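Local coordinates for beta-L-arabinobiosidase (Bacteroides thetaiotaomicron, PDB 5MQR), which probably hydrolyses glycosidic bonds of plant pectin in the gut, with arabinofuranosidase and possibly sialidase-type activity, at residues His29-Glu34 with Glu344-Asn349; Tyr321-Asn326 with Ala335-Lys340; Ser702-Leu707 with Gly742-Met747. All coordinates share one frame; numbering follows the deposited sequence.

Contact 1. Residues His29-Glu34 with Glu344-Asn349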
loop_
_atom_site.group_PDB
_atom_site.type_symbol
_atom_site.label_atom_id
_atom_site.label_comp_id
_atom_site.label_asym_id
_atom_site.label_seq_id
_atom_site.Cartn_x
_atom_site.Cartn_y
_atom_site.Cartn_z
ATOM N N HIS A 29 18.970 -11.814 -5.975
ATOM C CA HIS A 29 19.820 -10.902 -5.209
ATOM C C HIS A 29 18.977 -9.949 -4.369
ATOM O O HIS A 29 17.775 -9.764 -4.629
ATOM C CB HIS A 29 20.796 -10.128 -6.113
ATOM C CG HIS A 29 20.136 -9.249 -7.133
ATOM N ND1 HIS A 29 19.333 -9.738 -8.149
ATOM C CD2 HIS A 29 20.175 -7.906 -7.305
ATOM C CE1 HIS A 29 18.887 -8.730 -8.882
ATOM N NE2 HIS A 29 19.394 -7.610 -8.399
ATOM N N TYR A 30 19.604 -9.394 -3.333
ATOM C CA TYR A 30 18.960 -8.457 -2.423
ATOM C C TYR A 30 19.661 -7.114 -2.503
ATOM O O TYR A 30 20.855 -7.037 -2.257
ATOM C CB TYR A 30 19.035 -8.981 -0.998
ATOM C CG TYR A 30 18.493 -8.039 0.069
ATOM C CD1 TYR A 30 17.127 -7.768 0.170
ATOM C CD2 TYR A 30 19.352 -7.439 1.010
ATOM C CE1 TYR A 30 16.625 -6.928 1.166
ATOM C CE2 TYR A 30 18.855 -6.606 2.008
ATOM C CZ TYR A 30 17.492 -6.356 2.085
ATOM O OH TYR A 30 17.003 -5.507 3.057
ATOM N N THR A 31 18.895 -6.073 -2.835
ATOM C CA THR A 31 19.371 -4.705 -2.927
ATOM C C THR A 31 18.765 -3.789 -1.855
ATOM O O THR A 31 19.067 -2.598 -1.830
ATOM C CB THR A 31 19.011 -4.106 -4.293
ATOM O OG1 THR A 31 17.582 -4.087 -4.438
ATOM C CG2 THR A 31 19.664 -4.896 -5.430
ATOM N N GLY A 32 17.909 -4.308 -0.977
ATOM C CA GLY A 32 17.410 -3.514 0.129
ATOM C C GLY A 32 18.563 -3.079 1.017
ATOM O O GLY A 32 19.656 -3.684 1.007
ATOM N N LYS A 33 18.336 -2.017 1.776
ATOM C CA LYS A 33 19.353 -1.537 2.725
ATOM C C LYS A 33 19.105 -1.976 4.156
ATOM O O LYS A 33 19.950 -1.765 4.997
ATOM C CB LYS A 33 19.514 -0.011 2.599
ATOM C CG LYS A 33 20.699 0.327 1.699
ATOM C CD LYS A 33 20.379 1.142 0.452
ATOM C CE LYS A 33 21.422 0.847 -0.651
ATOM N NZ LYS A 33 21.931 2.106 -1.268
ATOM N N GLU A 34 17.977 -2.632 4.401
ATOM C CA GLU A 34 17.607 -3.118 5.732
ATOM C C GLU A 34 18.459 -4.306 6.111
ATOM O O GLU A 34 18.604 -5.251 5.323
ATOM C CB GLU A 34 16.110 -3.439 5.787
ATOM C CG GLU A 34 15.265 -2.173 5.524
ATOM C CD GLU A 34 13.773 -2.449 5.334
ATOM O OE1 GLU A 34 13.370 -3.087 4.315
ATOM O OE2 GLU A 34 12.990 -2.016 6.230
ATOM N N GLU A 344 15.163 -9.592 -8.093
ATOM C CA GLU A 344 15.561 -8.536 -7.153
ATOM C C GLU A 344 14.663 -8.467 -5.928
ATOM O O GLU A 344 13.482 -8.220 -6.046
ATOM C CB GLU A 344 15.551 -7.164 -7.831
ATOM C CG GLU A 344 16.078 -6.013 -6.958
ATOM C CD GLU A 344 15.961 -4.647 -7.625
ATOM O OE1 GLU A 344 15.433 -4.559 -8.754
ATOM O OE2 GLU A 344 16.353 -3.637 -7.010
ATOM N N TYR A 345 15.248 -8.642 -4.754
ATOM C CA TYR A 345 14.524 -8.528 -3.506
ATOM C C TYR A 345 14.918 -7.234 -2.866
ATOM O O TYR A 345 16.092 -6.884 -2.860
ATOM C CB TYR A 345 14.824 -9.716 -2.596
ATOM C CG TYR A 345 14.091 -10.958 -3.051
ATOM C CD1 TYR A 345 14.587 -11.748 -4.082
ATOM C CD2 TYR A 345 12.881 -11.329 -2.470
ATOM C CE1 TYR A 345 13.915 -12.868 -4.507
ATOM C CE2 TYR A 345 12.195 -12.450 -2.900
ATOM C CZ TYR A 345 12.725 -13.225 -3.912
ATOM O OH TYR A 345 12.057 -14.360 -4.344
ATOM N N THR A 346 13.929 -6.510 -2.358
ATOM C CA THR A 346 14.119 -5.123 -1.953
ATOM C C THR A 346 13.715 -4.792 -0.533
ATOM O O THR A 346 13.981 -3.693 -0.101
ATOM C CB THR A 346 13.320 -4.181 -2.895
ATOM O OG1 THR A 346 11.929 -4.477 -2.802
ATOM C CG2 THR A 346 13.754 -4.392 -4.343
ATOM N N THR A 347 13.075 -5.714 0.189
ATOM C CA THR A 347 12.596 -5.465 1.552
ATOM C C THR A 347 13.116 -6.526 2.537
ATOM O O THR A 347 13.551 -7.616 2.134
ATOM C CB THR A 347 11.037 -5.493 1.608
ATOM O OG1 THR A 347 10.548 -6.813 1.313
ATOM C CG2 THR A 347 10.432 -4.488 0.611
ATOM N N LEU A 348 13.029 -6.195 3.822
ATOM C CA LEU A 348 13.356 -7.123 4.897
ATOM C C LEU A 348 12.517 -6.787 6.112
ATOM O O LEU A 348 12.650 -5.715 6.673
ATOM C CB LEU A 348 14.833 -7.058 5.245
ATOM C CG LEU A 348 15.294 -8.066 6.303
ATOM C CD1 LEU A 348 15.157 -9.477 5.756
ATOM C CD2 LEU A 348 16.715 -7.767 6.729
ATOM N N ASN A 349 11.634 -7.699 6.483
ATOM C CA ASN A 349 10.734 -7.539 7.624
ATOM C C ASN A 349 10.612 -8.859 8.384
ATOM O O ASN A 349 11.109 -9.903 7.940
ATOM C CB ASN A 349 9.361 -7.092 7.132
ATOM C CG ASN A 349 9.395 -5.698 6.507
ATOM O OD1 ASN A 349 9.526 -5.561 5.292
ATOM N ND2 ASN A 349 9.328 -4.671 7.346
HETATM O O HOH W 1 15.068 -2.767 2.266
HETATM O O HOH W 2 10.318 -1.897 6.823
HETATM O O HOH W 3 13.124 -3.706 8.263
HETATM O O HOH W 4 10.694 -3.352 4.285
#

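Contact 2. Residues Tyr321-Asn326 with Ala335-Lys340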
loop_
_atom_site.group_PDB
_atom_site.type_symbol
_atom_site.label_atom_id
_atom_site.label_comp_id
_atom_site.label_asym_id
_atom_site.label_seq_id
_atom_site.Cartn_x
_atom_site.Cartn_y
_atom_site.Cartn_z
ATOM N N TYR A 321 6.785 -12.376 -5.498
ATOM C CA TYR A 321 7.661 -13.374 -4.957
ATOM C C TYR A 321 8.092 -12.980 -3.538
ATOM O O TYR A 321 8.065 -11.796 -3.181
ATOM C CB TYR A 321 8.849 -13.541 -5.901
ATOM C CG TYR A 321 8.457 -14.116 -7.260
ATOM C CD1 TYR A 321 7.994 -13.290 -8.295
ATOM C CD2 TYR A 321 8.561 -15.466 -7.511
ATOM C CE1 TYR A 321 7.650 -13.808 -9.546
ATOM C CE2 TYR A 321 8.215 -15.992 -8.740
ATOM C CZ TYR A 321 7.757 -15.153 -9.758
ATOM O OH TYR A 321 7.420 -15.697 -10.967
ATOM N N ALA A 322 8.442 -13.992 -2.740
ATOM C CA ALA A 322 8.903 -13.815 -1.374
ATOM C C ALA A 322 9.946 -14.875 -1.005
ATOM O O ALA A 322 9.866 -16.031 -1.438
ATOM C CB ALA A 322 7.746 -13.871 -0.388
ATOM N N THR A 323 10.926 -14.453 -0.201
ATOM C CA THR A 323 11.866 -15.369 0.443
ATOM C C THR A 323 11.662 -15.276 1.942
ATOM O O THR A 323 11.375 -14.196 2.448
ATOM C CB THR A 323 13.323 -15.055 0.085
ATOM O OG1 THR A 323 13.501 -13.634 0.028
ATOM C CG2 THR A 323 13.658 -15.642 -1.229
ATOM N N VAL A 324 11.771 -16.413 2.628
ATOM C CA VAL A 324 11.673 -16.495 4.086
ATOM C C VAL A 324 12.907 -17.228 4.577
ATOM O O VAL A 324 13.277 -18.264 4.038
ATOM C CB VAL A 324 10.375 -17.206 4.522
ATOM C CG1 VAL A 324 10.274 -17.307 6.036
ATOM C CG2 VAL A 324 9.176 -16.427 3.974
ATOM N N TYR A 325 13.578 -16.640 5.558
ATOM C CA TYR A 325 14.908 -17.075 5.958
ATOM C C TYR A 325 15.355 -16.392 7.230
ATOM O O TYR A 325 14.780 -15.393 7.631
ATOM C CB TYR A 325 15.941 -16.796 4.861
ATOM C CG TYR A 325 16.119 -15.342 4.424
ATOM C CD1 TYR A 325 15.135 -14.679 3.686
ATOM C CD2 TYR A 325 17.283 -14.644 4.705
ATOM C CE1 TYR A 325 15.308 -13.358 3.252
ATOM C CE2 TYR A 325 17.458 -13.324 4.281
ATOM C CZ TYR A 325 16.468 -12.689 3.552
ATOM O OH TYR A 325 16.625 -11.401 3.160
ATOM N N ASN A 326 16.407 -16.940 7.835
ATOM C CA ASN A 326 17.149 -16.272 8.911
ATOM C C ASN A 326 18.144 -15.318 8.233
ATOM O O ASN A 326 19.058 -15.793 7.587
ATOM C CB ASN A 326 17.896 -17.280 9.802
ATOM C CG ASN A 326 16.961 -18.321 10.432
ATOM O OD1 ASN A 326 16.915 -19.500 9.999
ATOM N ND2 ASN A 326 16.210 -17.897 11.455
ATOM N N ALA A 335 12.661 -14.032 8.897
ATOM C CA ALA A 335 12.325 -12.801 8.193
ATOM C C ALA A 335 11.786 -13.105 6.802
ATOM O O ALA A 335 11.885 -14.231 6.311
ATOM C CB ALA A 335 13.573 -11.932 8.092
ATOM N N ILE A 336 11.227 -12.082 6.180
ATOM C CA ILE A 336 10.673 -12.166 4.845
ATOM C C ILE A 336 11.203 -10.982 4.015
ATOM O O ILE A 336 11.293 -9.839 4.502
ATOM C CB ILE A 336 9.123 -12.210 4.844
ATOM C CG1 ILE A 336 8.584 -12.355 3.401
ATOM C CG2 ILE A 336 8.501 -10.994 5.555
ATOM C CD1 ILE A 336 7.091 -12.624 3.320
ATOM N N SER A 337 11.579 -11.292 2.776
ATOM C CA SER A 337 11.971 -10.313 1.785
ATOM C C SER A 337 11.057 -10.467 0.562
ATOM O O SER A 337 10.760 -11.580 0.153
ATOM C CB SER A 337 13.456 -10.499 1.381
ATOM O OG SER A 337 14.385 -10.151 2.408
ATOM N N LEU A 338 10.646 -9.351 -0.029
ATOM C CA LEU A 338 9.740 -9.343 -1.192
ATOM C C LEU A 338 10.436 -8.933 -2.491
ATOM O O LEU A 338 11.464 -8.236 -2.470
ATOM C CB LEU A 338 8.566 -8.393 -0.928
ATOM C CG LEU A 338 7.834 -8.633 0.398
ATOM C CD1 LEU A 338 6.785 -7.563 0.617
ATOM C CD2 LEU A 338 7.230 -10.035 0.468
ATOM N N SER A 339 9.864 -9.397 -3.608
ATOM C CA SER A 339 10.353 -9.135 -4.959
ATOM C C SER A 339 9.158 -9.119 -5.881
ATOM O O SER A 339 8.257 -9.958 -5.732
ATOM C CB SER A 339 11.299 -10.243 -5.433
ATOM O OG SER A 339 11.714 -10.072 -6.785
ATOM N N LYS A 340 9.147 -8.160 -6.814
ATOM C CA LYS A 340 8.117 -8.088 -7.857
ATOM C C LYS A 340 8.371 -9.035 -9.024
ATOM O O LYS A 340 7.439 -9.357 -9.750
ATOM C CB LYS A 340 7.984 -6.651 -8.399
ATOM C CG LYS A 340 9.175 -6.167 -9.219
ATOM C CD LYS A 340 8.839 -4.921 -9.996
ATOM C CE LYS A 340 10.007 -4.466 -10.872
ATOM N NZ LYS A 340 10.324 -3.052 -10.533
#

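Contact 3. Residues Ser702-Leu707 with Gly742-Met747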
loop_
_atom_site.group_PDB
_atom_site.type_symbol
_atom_site.label_atom_id
_atom_site.label_comp_id
_atom_site.label_asym_id
_atom_site.label_seq_id
_atom_site.Cartn_x
_atom_site.Cartn_y
_atom_site.Cartn_z
ATOM N N SER A 702 -7.373 47.430 -9.753
ATOM C CA SER A 702 -7.887 46.415 -8.854
ATOM C C SER A 702 -8.945 47.032 -7.944
ATOM O O SER A 702 -9.052 48.241 -7.843
ATOM C CB SER A 702 -6.751 45.798 -8.059
ATOM O OG SER A 702 -6.132 46.802 -7.289
ATOM N N ASP A 703 -9.751 46.188 -7.319
ATOM C CA ASP A 703 -10.722 46.633 -6.328
ATOM C C ASP A 703 -9.960 46.787 -5.006
ATOM O O ASP A 703 -8.720 46.797 -5.004
ATOM C CB ASP A 703 -11.868 45.606 -6.222
ATOM C CG ASP A 703 -13.194 46.230 -5.847
ATOM O OD1 ASP A 703 -13.229 47.099 -4.937
ATOM O OD2 ASP A 703 -14.207 45.832 -6.465
ATOM N N LYS A 704 -10.683 46.892 -3.889
ATOM C CA LYS A 704 -10.065 46.946 -2.553
ATOM C C LYS A 704 -9.151 45.731 -2.353
ATOM O O LYS A 704 -9.380 44.655 -2.944
ATOM C CB LYS A 704 -11.134 46.987 -1.451
ATOM C CG LYS A 704 -12.119 48.173 -1.512
ATOM C CD LYS A 704 -12.855 48.423 -0.184
ATOM C CE LYS A 704 -13.948 47.390 0.081
ATOM N NZ LYS A 704 -14.166 47.031 1.534
ATOM N N TYR A 705 -8.096 45.924 -1.565
ATOM C CA TYR A 705 -7.148 44.858 -1.224
ATOM C C TYR A 705 -6.471 44.195 -2.447
ATOM O O TYR A 705 -6.116 43.015 -2.417
ATOM C CB TYR A 705 -7.840 43.819 -0.326
ATOM C CG TYR A 705 -8.836 44.452 0.602
ATOM C CD1 TYR A 705 -8.471 45.548 1.403
ATOM C CD2 TYR A 705 -10.166 44.013 0.651
ATOM C CE1 TYR A 705 -9.396 46.184 2.229
ATOM C CE2 TYR A 705 -11.092 44.628 1.494
ATOM C CZ TYR A 705 -10.711 45.713 2.275
ATOM O OH TYR A 705 -11.625 46.324 3.085
ATOM N N ASN A 706 -6.281 44.972 -3.509
ATOM C CA ASN A 706 -5.682 44.503 -4.758
ATOM C C ASN A 706 -6.444 43.335 -5.467
ATOM O O ASN A 706 -5.871 42.575 -6.251
ATOM C CB ASN A 706 -4.195 44.169 -4.525
ATOM C CG ASN A 706 -3.383 44.208 -5.786
ATOM O OD1 ASN A 706 -3.579 45.078 -6.644
ATOM N ND2 ASN A 706 -2.459 43.255 -5.923
ATOM N N LEU A 707 -7.745 43.237 -5.222
ATOM C CA LEU A 707 -8.537 42.149 -5.781
ATOM C C LEU A 707 -8.924 42.416 -7.232
ATOM O O LEU A 707 -9.373 43.503 -7.573
ATOM C CB LEU A 707 -9.779 41.914 -4.934
ATOM C CG LEU A 707 -9.515 41.445 -3.501
ATOM C CD1 LEU A 707 -10.816 41.435 -2.703
ATOM C CD2 LEU A 707 -8.862 40.070 -3.487
ATOM N N GLY A 742 -21.866 44.064 1.039
ATOM C CA GLY A 742 -22.287 43.709 -0.313
ATOM C C GLY A 742 -21.121 43.341 -1.240
ATOM O O GLY A 742 -19.951 43.293 -0.825
ATOM N N PRO A 743 -21.437 43.044 -2.508
ATOM C CA PRO A 743 -20.400 42.602 -3.425
ATOM C C PRO A 743 -19.383 43.696 -3.815
ATOM O O PRO A 743 -19.736 44.875 -3.906
ATOM C CB PRO A 743 -21.204 42.132 -4.639
ATOM C CG PRO A 743 -22.474 42.912 -4.577
ATOM C CD PRO A 743 -22.776 42.973 -3.114
HETATM N N MSE A 744 -18.136 43.280 -4.046
HETATM C CA MSE A 744 -17.096 44.156 -4.589
HETATM C C MSE A 744 -17.613 44.805 -5.868
HETATM O O MSE A 744 -18.207 44.151 -6.724
HETATM C CB MSE A 744 -15.782 43.406 -4.863
HETATM C CG MSE A 744 -14.997 42.910 -3.636
HETATM SE SE MSE A 744 -14.411 44.396 -2.468
HETATM C CE MSE A 744 -13.798 43.323 -0.948
ATOM N N LYS A 745 -17.407 46.107 -5.979
ATOM C CA LYS A 745 -17.874 46.892 -7.109
ATOM C C LYS A 745 -17.314 46.389 -8.452
ATOM O O LYS A 745 -18.044 46.317 -9.434
ATOM C CB LYS A 745 -17.453 48.345 -6.854
ATOM C CG LYS A 745 -17.916 49.405 -7.835
ATOM C CD LYS A 745 -17.793 50.839 -7.244
ATOM C CE LYS A 745 -16.504 51.136 -6.425
ATOM N NZ LYS A 745 -16.621 50.918 -4.932
ATOM N N LYS A 746 -16.035 46.000 -8.473
ATOM C CA LYS A 746 -15.353 45.644 -9.730
ATOM C C LYS A 746 -15.531 44.203 -10.183
ATOM O O LYS A 746 -14.898 43.779 -11.140
ATOM C CB LYS A 746 -13.880 46.045 -9.679
ATOM C CG LYS A 746 -13.757 47.550 -9.522
ATOM C CD LYS A 746 -12.323 48.021 -9.543
ATOM C CE LYS A 746 -12.284 49.531 -9.368
ATOM N NZ LYS A 746 -10.891 50.029 -9.522
HETATM N N MSE A 747 -16.445 43.472 -9.562
HETATM C CA MSE A 747 -16.979 42.243 -10.177
HETATM C C MSE A 747 -17.637 42.540 -11.517
HETATM O O MSE A 747 -17.661 41.679 -12.402
HETATM C CB MSE A 747 -17.970 41.538 -9.244
HETATM C CG MSE A 747 -17.228 40.971 -8.043
HETATM SE SE MSE A 747 -18.317 39.767 -6.940
HETATM C CE MSE A 747 -18.092 38.273 -8.195
HETATM O O HOH W 5 -15.689 47.465 -3.938
#

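Contact 1. Residues His29-Glu34 with Glu344-Asn349
The His29 ring is overlaid on one face by the backbone of Glu344: CA of Glu344 stands 4.1 Å from the ring centroid, off-centre toward the rim, a CH-pi contact. The imidazole, its ND1 bonded to Arg27 O, is turned nearly parallel to the Glu344 carboxylate, 12° between their planes, though their polar atoms stay apart. The Tyr345 ring instead meets the carbonyl oxygen of His29 at its edge, while one face of the Tyr30 ring has Gly32 N of its own segment over the centre. Tyr30 CE1 comes within 3.3 Å of Thr347 O, obliquely to the ring. With CG anti to the backbone N (chi1 175°), Tyr30 swings its ring along Thr346-Leu348, where OH meets Leu348 CB and donates to Glu34 O (2.8 Å), on a lone pair in the carbonyl plane. Two short parallel strands underlie this: Tyr345 N binds His29 O (2.8 Å), and Thr31 N binds Tyr345 O (2.9 Å). Beside them Thr31 OG1 donates to the anti lone pair of Glu344 OE2 (2.9 Å), fixing the end of that extended side chain. At the other end Glu34 OE1 accepts Leu348 N (3.2 Å) from above the carboxylate plane and takes two further bonds from waters 1 and 4; waters 2 and 3 donate to OE2. Water 1 also reaches Thr346 O, and waters 2 and 4 reach the Asn349 amide, so much of this end is joined through solvent. The Glu34 side chain lies about 6 Å from the bound sodium ion. Inward, Tyr345 packs on strands 321-325 and 334-339 with its OH bonded to Tyr268 OH, and Leu348 rests on Tyr325 and Ala335: the N-terminal strand 29-30 is thus held against the strand that follows 334-339 in the propeller.

Contact 2. Residues Tyr321-Asn326 with Ala335-Lys340
Tyr321 with Ser339, Thr323 with Ser337 and Tyr325 with Ala335 are hydrogen-bonded pairs of an antiparallel hairpin, six backbone bonds in all; Tyr321 N to Ser339 O (2.8 Å) and Ala335 N to Tyr325 O (2.8 Å) are the shortest. Across the same face Tyr325 OH lies 2.7 Å from Ser337 OG, which sits at the ring edge and also bonds to Thr347 O. With CG between the backbone N and carbonyl carbon, chi1 59° carries the Tyr325 ring past Thr323 and across toward Ser337 on the partner strand. Thr323 OG1 adds a weak bond to Ser337 O (3.4 Å). A phenylalanine in place of Tyr325 would probably leave Ser337 OG without its tyrosine partner across the strands. On the other face Ala322 CB touches both Ile336 CD1 (4.0 Å) and Leu338 CD2 (4.0 Å), and Val324 CG2 lies obliquely against Ile336 CG1 (4.2 Å). Outside, Tyr321 OH bonds to Thr269 O and Ser339 OG to Glu344 O, as Val324 and Ile336 pack on strand 387-393. The two strands thus carry aliphatic side chains on one face and, with Ala335, hydroxyls on the other, most meeting backbone carbonyls, Thr323's only weakly, and Tyr325's another hydroxyl.

Contact 3. Residues Ser702-Leu707 with Gly742-Met747
Asp703 OD2 receives Lys746 N at 2.7 Å, nearly on its C-O axis and almost straight (161° at the hydrogen). Asp703 OD1 turns back to its own loop, taking Lys704 N (2.8 Å) on the anti lone pair, and is also met by water 5 at 2.7 Å, which in turn accepts Lys745 N. The two oxygens thus organise the backbone at the start of the 3-10 segment 745-747. Lys746, extended beyond CG, crosses Asp703 obliquely, its CB and CG lying near OD2, and Lys746 NZ reaches Ser702 O (3.1 Å) from above the carbonyl plane; a weaker bond goes to Tyr701 O. Both segments lie in loops of the MGH1-like glycoside hydrolase domain, a family built on an (alpha/alpha)6 barrel: the first comes ahead of helix 712-719, the second follows helix 726-737 and turns into the 3-10 segment. Within 702-707 the left-handed residues Tyr705 and Asn706 form a type I' beta turn, closed by Leu707 N to Lys704 O. The turn presents an apolar side to Met744, a selenomethionine whose chain bends at chi2 (-62°) so that its end points into it. There Met744 CE touches Tyr705 CE2 (3.9 Å) and Leu707 CD1 (3.9 Å), meeting each side chain at about a right angle, while Met744 SE lies 4.0 Å from Lys704 CE. Lys704 NZ donates to Tyr705 OH (3.1 Å) and to Gly738 O, and Lys704 CB lies over the centre of one face of the Tyr705 ring. Behind the pair, Trp735 of helix 726-737 meets both Leu707 and Met744.

In the fold
From the N terminus, the chain lays down strand 29-30 and returns to it some 310 residues later at 344-349, so contact 1 closes a long loop that spans several propeller blades. Contact 2 falls within that loop, a short hairpin formed just before the return; strand 334-339 runs on directly to strand 344-345, and the two contacts touch, their centres 8 Å apart. Together they bind the N-terminal segment to a blade late in the propeller. Contact 3 follows in series, in the MGH1-like glycoside hydrolase domain, where it closes a smaller loop carrying helices 712-719 and 726-737. It lies about 48 Å, between nearest atoms, from either of the others.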